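Local atomic coordinates of capsular polysaccharide export system protein KpsC (Thermosulfurimonas dismutans, PDB entry 6MGB), a protein that catalyses the transfer of Kdo in a beta(2,4) linkage, probably from CMP-Kdo, in building the glycolipid anchor of Gram-negative bacterial capsules. Residues Met249-Leu254 / Ala295-Tyr300; Asp74-Ser79 / Gly97-Ala102; Asp124-Ala129 / Glu291-Ala296. One frame throughout, in Å; residues are numbered along the deposited sequence.

Interaction 1. Residues Met249-Leu254 / Ala295-Tyr300; sequences MGFEGL and AAYLLY. With C5P (cytidine-5'-monophosphate), chain D.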
loop_
_atom_site.group_PDB
_atom_site.type_symbol
_atom_site.label_atom_id
_atom_site.label_comp_id
_atom_site.label_asym_id
_atom_site.label_seq_id
_atom_site.Cartn_x
_atom_site.Cartn_y
_atom_site.Cartn_z
ATOM N N MET A 249 3.884 -5.278 -0.717
ATOM C CA MET A 249 4.847 -6.181 -0.102
ATOM C C MET A 249 6.260 -5.917 -0.600
ATOM O O MET A 249 7.225 -6.270 0.086
ATOM C CB MET A 249 4.443 -7.633 -0.370
ATOM C CG MET A 249 5.283 -8.659 0.369
ATOM S SD MET A 249 4.536 -10.301 0.334
ATOM C CE MET A 249 5.820 -11.276 1.110
ATOM N N GLY A 250 6.403 -5.300 -1.776
ATOM C CA GLY A 250 7.720 -4.881 -2.226
ATOM C C GLY A 250 8.333 -3.833 -1.319
ATOM O O GLY A 250 9.537 -3.856 -1.050
ATOM N N PHE A 251 7.514 -2.897 -0.830
ATOM C CA PHE A 251 8.024 -1.905 0.109
ATOM C C PHE A 251 8.334 -2.538 1.459
ATOM O O PHE A 251 9.307 -2.155 2.119
ATOM C CB PHE A 251 7.025 -0.763 0.276
ATOM C CG PHE A 251 7.557 0.378 1.092
ATOM C CD1 PHE A 251 8.636 1.120 0.638
ATOM C CD2 PHE A 251 6.990 0.706 2.312
ATOM C CE1 PHE A 251 9.138 2.169 1.384
ATOM C CE2 PHE A 251 7.487 1.756 3.063
ATOM C CZ PHE A 251 8.563 2.488 2.597
ATOM N N GLU A 252 7.519 -3.504 1.888
ATOM C CA GLU A 252 7.824 -4.220 3.122
ATOM C C GLU A 252 9.165 -4.936 3.015
ATOM O O GLU A 252 9.923 -5.003 3.990
ATOM C CB GLU A 252 6.698 -5.201 3.447
ATOM C CG GLU A 252 5.404 -4.500 3.822
ATOM C CD GLU A 252 4.265 -5.455 4.103
ATOM O OE1 GLU A 252 4.414 -6.667 3.837
ATOM O OE2 GLU A 252 3.214 -4.989 4.592
ATOM N N GLY A 253 9.483 -5.462 1.832
ATOM C CA GLY A 253 10.807 -6.020 1.615
ATOM C C GLY A 253 11.889 -4.957 1.620
ATOM O O GLY A 253 12.967 -5.156 2.188
ATOM N N LEU A 254 11.618 -3.811 0.992
ATOM C CA LEU A 254 12.579 -2.712 1.005
ATOM C C LEU A 254 12.868 -2.257 2.431
ATOM O O LEU A 254 14.017 -1.959 2.777
ATOM C CB LEU A 254 12.045 -1.549 0.167
ATOM C CG LEU A 254 13.055 -0.589 -0.466
ATOM C CD1 LEU A 254 13.905 -1.293 -1.510
ATOM C CD2 LEU A 254 12.325 0.590 -1.089
ATOM N N ALA A 295 7.859 9.635 4.975
ATOM C CA ALA A 295 6.753 10.252 4.250
ATOM C C ALA A 295 5.599 9.272 4.065
ATOM O O ALA A 295 4.433 9.618 4.290
ATOM C CB ALA A 295 7.239 10.768 2.896
ATOM N N ALA A 296 5.907 8.038 3.660
ATOM C CA ALA A 296 4.856 7.110 3.254
ATOM C C ALA A 296 4.071 6.582 4.450
ATOM O O ALA A 296 2.847 6.427 4.372
ATOM C CB ALA A 296 5.459 5.951 2.462
ATOM N N TYR A 297 4.750 6.287 5.559
ATOM C CA TYR A 297 4.099 5.642 6.695
ATOM C C TYR A 297 3.784 6.590 7.847
ATOM O O TYR A 297 2.797 6.370 8.555
ATOM C CB TYR A 297 4.965 4.484 7.213
ATOM C CG TYR A 297 4.708 3.149 6.524
ATOM C CD1 TYR A 297 4.702 3.048 5.136
ATOM C CD2 TYR A 297 4.486 1.990 7.263
ATOM C CE1 TYR A 297 4.473 1.837 4.506
ATOM C CE2 TYR A 297 4.258 0.774 6.640
ATOM C CZ TYR A 297 4.253 0.704 5.262
ATOM O OH TYR A 297 4.025 -0.498 4.628
ATOM N N LEU A 298 4.581 7.639 8.061
ATOM C CA LEU A 298 4.312 8.557 9.165
ATOM C C LEU A 298 3.446 9.744 8.745
ATOM O O LEU A 298 2.451 10.052 9.409
ATOM C CB LEU A 298 5.627 9.054 9.774
ATOM C CG LEU A 298 6.177 8.222 10.936
ATOM C CD1 LEU A 298 6.716 6.887 10.447
ATOM C CD2 LEU A 298 7.249 8.995 11.689
ATOM N N LEU A 299 3.803 10.418 7.651
ATOM C CA LEU A 299 3.129 11.653 7.261
ATOM C C LEU A 299 1.885 11.419 6.411
ATOM O O LEU A 299 0.869 12.098 6.600
ATOM C CB LEU A 299 4.092 12.554 6.487
ATOM C CG LEU A 299 5.404 12.937 7.177
ATOM C CD1 LEU A 299 6.148 13.968 6.341
ATOM C CD2 LEU A 299 5.163 13.460 8.586
ATOM N N TYR A 300 1.950 10.476 5.466
ATOM C CA TYR A 300 0.906 10.375 4.449
ATOM C C TYR A 300 -0.400 9.834 5.018
ATOM O O TYR A 300 -1.449 10.462 4.798
ATOM C CB TYR A 300 1.437 9.538 3.278
ATOM C CG TYR A 300 0.525 9.346 2.086
ATOM C CD1 TYR A 300 -0.006 10.426 1.389
ATOM C CD2 TYR A 300 0.246 8.066 1.619
ATOM C CE1 TYR A 300 -0.819 10.229 0.283
ATOM C CE2 TYR A 300 -0.559 7.861 0.523
ATOM C CZ TYR A 300 -1.090 8.943 -0.144
ATOM O OH TYR A 300 -1.890 8.729 -1.245
HETATM O O3P C5P D . -0.373 -4.267 -2.413
HETATM P P C5P D . -0.954 -5.639 -2.160
HETATM O O1P C5P D . -0.435 -6.597 -3.227
HETATM O O2P C5P D . -2.461 -5.779 -2.072
HETATM O "O5'" C5P D . -0.337 -6.115 -0.774
HETATM C "C5'" C5P D . -0.919 -5.741 0.466
HETATM C "C4'" C5P D . -0.221 -6.429 1.610
HETATM O "O4'" C5P D . -0.590 -7.833 1.616
HETATM C "C3'" C5P D . 1.300 -6.441 1.534
HETATM O "O3'" C5P D . 1.881 -5.255 2.045
HETATM C "C2'" C5P D . 1.672 -7.687 2.328
HETATM O "O2'" C5P D . 1.664 -7.429 3.725
HETATM C "C1'" C5P D . 0.515 -8.628 1.991
HETATM N N1 C5P D . 0.844 -9.532 0.863
HETATM C C2 C5P D . 1.245 -10.951 1.120
HETATM N N3 C5P D . 1.577 -11.859 -0.034
HETATM C C4 C5P D . 1.505 -11.368 -1.407
HETATM C C5 C5P D . 1.106 -9.955 -1.663
HETATM C C6 C5P D . 0.775 -9.049 -0.509
HETATM O O2 C5P D . 1.305 -11.355 2.229
HETATM N N4 C5P D . 1.829 -12.248 -2.526
HETATM O O HOH W 1 3.801 -2.600 6.132
#
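Phe251 and Tyr297 bring two helices together by sliding their rings past each other from opposite directions, beside the site of bound cytidine-5'-monophosphate. Phe251 holds CG anti to its backbone N (chi1 -173°), which sends its ring from helix 248-255 toward 295-300. From CB, the Tyr297 side chain runs toward helix 248-255, passing Phe76, whose ring lies nearly parallel to its own. CD1 is the first ring atom to meet Phe251, at 3.7 Å from CE2. The next, CE1, comes within 3.3 Å of the same Phe251 CE2, a tight approach at the edge of the phenylalanine ring. With the planes turned by 43°, the pair is oblique. CZ comes up beside CD2 and CE2 of Phe251, and OH lies near the plane of the phenylalanine ring.

This is the interdomain region of a GT-B glycosyltransferase. Helix 248-255 joins two neighbouring parallel strands, 241-244 and 259-262, in a beta-alpha-beta crossover of the nucleotide-binding sheet, whereas helix 289-299 leads the chain back to the other sheet.

At its tip, Tyr297 OH shares a water with Glu252: the water lies 2.6 Å from Tyr297 OH and donates to Glu252 OE2 at 2.9 Å. Gln248 adds a weak hydrogen bond to the same hydroxyl. Extended beyond CG, Glu252 presents its carboxylate to both ribose hydroxyls. OE1 accepts from O2' of the nucleotide at 2.9 Å, while the bond from O3' to OE2 is weak. Through that water Tyr297 probably helps, from the second shell, to position the first-shell carboxylate. One turn back along the helix, Met249 lays SD over the face of the cytosine base, 3.4 Å from N3 of the nucleotide.

Interaction 2. Residues Asp74-Ser79 / Gly97-Ala102; sequences DGFLRS and GIYYDA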
loop_
_atom_site.group_PDB
_atom_site.type_symbol
_atom_site.label_atom_id
_atom_site.label_comp_id
_atom_site.label_asym_id
_atom_site.label_seq_id
_atom_site.Cartn_x
_atom_site.Cartn_y
_atom_site.Cartn_z
ATOM N N ASP A 74 -7.422 2.234 2.273
ATOM C CA ASP A 74 -6.893 1.722 3.529
ATOM C C ASP A 74 -5.461 2.199 3.716
ATOM O O ASP A 74 -4.702 2.335 2.753
ATOM C CB ASP A 74 -6.940 0.192 3.550
ATOM C CG ASP A 74 -8.349 -0.344 3.679
ATOM O OD1 ASP A 74 -9.207 0.364 4.244
ATOM O OD2 ASP A 74 -8.598 -1.477 3.218
ATOM N N GLY A 75 -5.096 2.469 4.963
ATOM C CA GLY A 75 -3.730 2.832 5.268
ATOM C C GLY A 75 -2.774 1.683 5.014
ATOM O O GLY A 75 -3.164 0.532 4.809
ATOM N N PHE A 76 -1.480 2.015 5.021
ATOM C CA PHE A 76 -0.458 0.995 4.810
ATOM C C PHE A 76 -0.401 0.010 5.971
ATOM O O PHE A 76 -0.124 -1.177 5.760
ATOM C CB PHE A 76 0.901 1.659 4.590
ATOM C CG PHE A 76 1.008 2.408 3.288
ATOM C CD1 PHE A 76 0.620 1.814 2.098
ATOM C CD2 PHE A 76 1.492 3.706 3.257
ATOM C CE1 PHE A 76 0.717 2.497 0.901
ATOM C CE2 PHE A 76 1.588 4.396 2.061
ATOM C CZ PHE A 76 1.200 3.791 0.883
ATOM N N LEU A 77 -0.649 0.478 7.193
ATOM C CA LEU A 77 -0.897 -0.388 8.342
ATOM C C LEU A 77 -2.398 -0.368 8.598
ATOM O O LEU A 77 -2.942 0.653 9.029
ATOM C CB LEU A 77 -0.127 0.083 9.574
ATOM C CG LEU A 77 1.396 0.165 9.471
ATOM C CD1 LEU A 77 1.986 0.588 10.808
ATOM C CD2 LEU A 77 1.986 -1.163 9.019
ATOM N N ARG A 78 -3.072 -1.486 8.328
ATOM C CA ARG A 78 -4.530 -1.486 8.288
ATOM C C ARG A 78 -5.165 -2.072 9.548
ATOM O O ARG A 78 -5.990 -1.412 10.183
ATOM C CB ARG A 78 -5.037 -2.240 7.053
ATOM C CG ARG A 78 -6.525 -2.020 6.819
ATOM C CD ARG A 78 -7.147 -3.074 5.935
ATOM N NE ARG A 78 -8.577 -2.833 5.765
ATOM C CZ ARG A 78 -9.500 -3.104 6.685
ATOM N NH1 ARG A 78 -9.153 -3.631 7.853
ATOM N NH2 ARG A 78 -10.777 -2.851 6.435
ATOM N N SER A 79 -4.822 -3.302 9.912
ATOM C CA SER A 79 -5.609 -3.994 10.928
ATOM C C SER A 79 -4.920 -5.293 11.326
ATOM O O SER A 79 -3.886 -5.677 10.770
ATOM C CB SER A 79 -7.022 -4.274 10.413
ATOM O OG SER A 79 -6.974 -4.982 9.184
ATOM N N GLY A 97 -3.893 13.064 -5.839
ATOM C CA GLY A 97 -4.118 11.899 -6.669
ATOM C C GLY A 97 -4.309 10.678 -5.796
ATOM O O GLY A 97 -5.163 10.685 -4.904
ATOM N N ILE A 98 -3.527 9.625 -6.031
ATOM C CA ILE A 98 -3.472 8.497 -5.109
ATOM C C ILE A 98 -2.139 7.790 -5.303
ATOM O O ILE A 98 -1.577 7.771 -6.400
ATOM C CB ILE A 98 -4.671 7.536 -5.294
ATOM C CG1 ILE A 98 -4.778 6.569 -4.108
ATOM C CG2 ILE A 98 -4.562 6.763 -6.606
ATOM C CD1 ILE A 98 -4.981 7.249 -2.757
ATOM N N TYR A 99 -1.636 7.197 -4.216
ATOM C CA TYR A 99 -0.232 6.801 -4.167
ATOM C C TYR A 99 0.125 5.805 -5.265
ATOM O O TYR A 99 1.238 5.846 -5.802
ATOM C CB TYR A 99 0.107 6.217 -2.794
ATOM C CG TYR A 99 -0.653 4.957 -2.436
ATOM C CD1 TYR A 99 -1.867 5.022 -1.768
ATOM C CD2 TYR A 99 -0.152 3.700 -2.758
ATOM C CE1 TYR A 99 -2.564 3.873 -1.437
ATOM C CE2 TYR A 99 -0.841 2.547 -2.430
ATOM C CZ TYR A 99 -2.047 2.640 -1.769
ATOM O OH TYR A 99 -2.737 1.496 -1.441
ATOM N N TYR A 100 -0.786 4.894 -5.604
ATOM C CA TYR A 100 -0.462 3.859 -6.577
ATOM C C TYR A 100 -0.677 4.305 -8.017
ATOM O O TYR A 100 -0.374 3.537 -8.935
ATOM C CB TYR A 100 -1.268 2.579 -6.305
ATOM C CG TYR A 100 -2.774 2.740 -6.275
ATOM C CD1 TYR A 100 -3.513 2.783 -7.449
ATOM C CD2 TYR A 100 -3.457 2.821 -5.069
ATOM C CE1 TYR A 100 -4.887 2.919 -7.422
ATOM C CE2 TYR A 100 -4.831 2.956 -5.033
ATOM C CZ TYR A 100 -5.541 3.003 -6.212
ATOM O OH TYR A 100 -6.912 3.136 -6.182
ATOM N N ASP A 101 -1.168 5.521 -8.239
ATOM C CA ASP A 101 -1.397 6.033 -9.590
ATOM C C ASP A 101 -0.160 6.807 -10.035
ATOM O O ASP A 101 0.015 7.977 -9.687
ATOM C CB ASP A 101 -2.647 6.903 -9.632
ATOM C CG ASP A 101 -2.923 7.462 -11.015
ATOM O OD1 ASP A 101 -2.134 7.190 -11.942
ATOM O OD2 ASP A 101 -3.931 8.180 -11.176
ATOM N N ALA A 102 0.696 6.152 -10.819
ATOM C CA ALA A 102 1.926 6.761 -11.310
ATOM C C ALA A 102 1.715 7.658 -12.527
ATOM O O ALA A 102 2.683 8.268 -12.995
ATOM C CB ALA A 102 2.945 5.674 -11.659
HETATM O O HOH W 2 -3.928 0.652 0.888
#
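Phe76 points the edge of its ring at the face of Tyr99 in a T-shaped aromatic pair, with the planes at 70° and the centroids 4.9 Å apart. The leading atom is Phe76 CE1, 3.7 Å from Tyr99 CE2 and nearer the rim of the tyrosine than its middle. Tyr99 places CG between its backbone N and carbonyl carbon (chi1 62°), a crowded position that turns one face to Phe76 while CD2 of Tyr100 lies over the opposite face, toward its rim.

Both segments are loops at the ends of adjacent antiparallel strands, 69-74 and 90-94, of the mixed sheet. They lie near the middle of the GT-B fold, with Tyr99 about 6 Å from the bound nucleotide at the nearest side-chain atoms. A type I turn from Ile98 to Asp101 carries the tyrosine.

The polar link across the contact runs through water. One molecule donates to Asp74 O at 2.6 Å and also bonds to Tyr99 OH at 2.7 Å. Replacing Tyr99 by an alanine would probably leave the edge of Phe76 without its aromatic face and this water without its hydroxyl partner.

Within 74-79, a salt bridge and a hydrogen bond engage Arg78. Asp74 OD2 lies in the guanidinium plane, whereas Arg78 NE comes to it from above the carboxylate plane, 2.9 Å away. Arg78 NH1 donates to Ser79 OG at 2.9 Å.

Interaction 3. Residues Asp124-Ala129 / Glu291-Ala296; sequences DQAERA and ELFAAA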
loop_
_atom_site.group_PDB
_atom_site.type_symbol
_atom_site.label_atom_id
_atom_site.label_comp_id
_atom_site.label_asym_id
_atom_site.label_seq_id
_atom_site.Cartn_x
_atom_site.Cartn_y
_atom_site.Cartn_z
ATOM N N ASP A 124 13.903 11.092 13.609
ATOM C CA ASP A 124 14.051 10.265 14.802
ATOM C C ASP A 124 12.811 9.411 15.030
ATOM O O ASP A 124 12.920 8.213 15.320
ATOM C CB ASP A 124 14.331 11.135 16.028
ATOM C CG ASP A 124 15.725 11.731 16.017
ATOM O OD1 ASP A 124 15.887 12.875 16.490
ATOM O OD2 ASP A 124 16.657 11.063 15.521
ATOM N N GLN A 125 11.622 10.007 14.901
ATOM C CA GLN A 125 10.395 9.223 14.985
ATOM C C GLN A 125 10.388 8.108 13.949
ATOM O O GLN A 125 10.024 6.966 14.257
ATOM C CB GLN A 125 9.174 10.125 14.798
ATOM C CG GLN A 125 8.948 11.119 15.922
ATOM C CD GLN A 125 7.659 11.901 15.750
ATOM O OE1 GLN A 125 6.946 11.732 14.760
ATOM N NE2 GLN A 125 7.353 12.761 16.715
ATOM N N ALA A 126 10.790 8.418 12.713
ATOM C CA ALA A 126 10.787 7.409 11.658
ATOM C C ALA A 126 11.697 6.240 12.009
ATOM O O ALA A 126 11.333 5.076 11.804
ATOM C CB ALA A 126 11.206 8.040 10.330
ATOM N N GLU A 127 12.889 6.527 12.540
ATOM C CA GLU A 127 13.784 5.458 12.974
ATOM C C GLU A 127 13.116 4.584 14.028
ATOM O O GLU A 127 13.191 3.352 13.971
ATOM C CB GLU A 127 15.084 6.050 13.520
ATOM C CG GLU A 127 15.996 6.646 12.464
ATOM C CD GLU A 127 17.309 7.136 13.042
ATOM O OE1 GLU A 127 17.548 6.914 14.247
ATOM O OE2 GLU A 127 18.104 7.743 12.291
ATOM N N ARG A 128 12.457 5.212 15.003
ATOM C CA ARG A 128 11.804 4.458 16.069
ATOM C C ARG A 128 10.698 3.570 15.515
ATOM O O ARG A 128 10.613 2.380 15.842
ATOM C CB ARG A 128 11.247 5.420 17.119
ATOM C CG ARG A 128 12.247 5.823 18.193
ATOM C CD ARG A 128 12.104 7.293 18.561
ATOM N NE ARG A 128 10.726 7.655 18.887
ATOM C CZ ARG A 128 10.280 8.905 18.970
ATOM N NH1 ARG A 128 11.098 9.926 18.747
ATOM N NH2 ARG A 128 9.010 9.138 19.272
ATOM N N ALA A 129 9.830 4.137 14.673
ATOM C CA ALA A 129 8.720 3.364 14.129
ATOM C C ALA A 129 9.221 2.226 13.250
ATOM O O ALA A 129 8.690 1.111 13.300
ATOM C CB ALA A 129 7.783 4.280 13.343
ATOM N N GLU A 291 13.854 8.118 4.572
ATOM C CA GLU A 291 13.057 9.253 4.117
ATOM C C GLU A 291 11.773 8.786 3.445
ATOM O O GLU A 291 10.695 9.330 3.708
ATOM C CB GLU A 291 13.875 10.122 3.161
ATOM C CG GLU A 291 14.978 10.922 3.838
ATOM C CD GLU A 291 15.862 11.654 2.846
ATOM O OE1 GLU A 291 15.884 11.260 1.660
ATOM O OE2 GLU A 291 16.534 12.623 3.253
ATOM N N LEU A 292 11.871 7.778 2.578
ATOM C CA LEU A 292 10.685 7.232 1.928
ATOM C C LEU A 292 9.704 6.691 2.961
ATOM O O LEU A 292 8.497 6.950 2.888
ATOM C CB LEU A 292 11.101 6.138 0.946
ATOM C CG LEU A 292 9.999 5.384 0.202
ATOM C CD1 LEU A 292 9.024 6.338 -0.463
ATOM C CD2 LEU A 292 10.629 4.467 -0.830
ATOM N N PHE A 293 10.212 5.942 3.939
ATOM C CA PHE A 293 9.357 5.403 4.991
ATOM C C PHE A 293 8.703 6.515 5.802
ATOM O O PHE A 293 7.513 6.436 6.131
ATOM C CB PHE A 293 10.180 4.485 5.895
ATOM C CG PHE A 293 9.459 4.048 7.137
ATOM C CD1 PHE A 293 8.584 2.977 7.105
ATOM C CD2 PHE A 293 9.665 4.705 8.339
ATOM C CE1 PHE A 293 7.923 2.574 8.247
ATOM C CE2 PHE A 293 9.007 4.304 9.485
ATOM C CZ PHE A 293 8.135 3.239 9.440
ATOM N N ALA A 294 9.462 7.562 6.138
ATOM C CA ALA A 294 8.914 8.650 6.943
ATOM C C ALA A 294 7.717 9.295 6.255
ATOM O O ALA A 294 6.662 9.493 6.870
ATOM C CB ALA A 294 9.999 9.690 7.222
ATOM N N ALA A 295 7.859 9.635 4.975
ATOM C CA ALA A 295 6.753 10.252 4.250
ATOM C C ALA A 295 5.599 9.272 4.065
ATOM O O ALA A 295 4.433 9.618 4.290
ATOM C CB ALA A 295 7.239 10.768 2.896
ATOM N N ALA A 296 5.907 8.038 3.660
ATOM C CA ALA A 296 4.856 7.110 3.254
ATOM C C ALA A 296 4.071 6.582 4.450
ATOM O O ALA A 296 2.847 6.427 4.372
ATOM C CB ALA A 296 5.459 5.951 2.462
#
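Ala126 and Ala294 meet methyl to methyl where two helices of the GT-B fold cross almost at right angles. Helix 120-135 precedes the first strand of the nucleotide-binding sheet, and helix 289-299 follows the last, so this crossing packs together the segments of chain that enter and leave that sheet. The angle between the short helical segments is 92°, and their axes approach to 9.3 Å.

In the first shell, the CB atoms of Ala126 and Ala294 lie 3.7 Å apart. Having only methyl groups at this point lets the backbones come close, with 5.2 Å between the CA atoms of Ala126 and Ala294. Beside them, the Phe293 ring spans one turn of the facing helix. Phe293 CE2 sits 3.4 Å from Ala126 O, which approaches the ring obliquely, while the methyl of Ala129 reaches the ring edge near its plane, with CB 4.0 Å from Phe293 CE2. No hydrogen bond crosses the interface; apart from the Ala126 carbonyl at the ring, the contacts are apolar.

What positions the ring begins with its own torsion: a chi1 of 171° sets it opposite the backbone N and beside the carbonyl carbon, carrying it toward helix 120-135. Further out, the ring also meets that of Tyr297, one turn along its own helix. Leu290 touches Ala126, and Trp117 touches Ala294. Helix 314-322 adds Phe315 and Ile318 against Ala129, so the methyl that meets the phenylalanine edge is packed by a third helix as well. Leu298 closes on the same ring, its CD1 packing against Phe293 CE2.

How the interactions relate
Helix 289-299 ties the set together: interactions 1 and 3 both use it and share Ala295 and Ala296. Interactions 1 and 3 are buried, whereas interaction 2 is only partly so although it lies nearest the centre of the chain. Chemistry follows place. Beside the nucleotide, interactions 1 and 2 each pair an aromatic contact with a water at a tyrosine hydroxyl; about 16 Å from the chain centre, interaction 3 packs methyl groups, a phenyl ring and a backbone carbonyl with no hydrogen bond across it. Phe76 joins the first two directly, its CB lying 3.5 Å from Tyr297 CZ, and its CD2 also packs against Ala296 O, bringing the 74-79 loop to the shared helix.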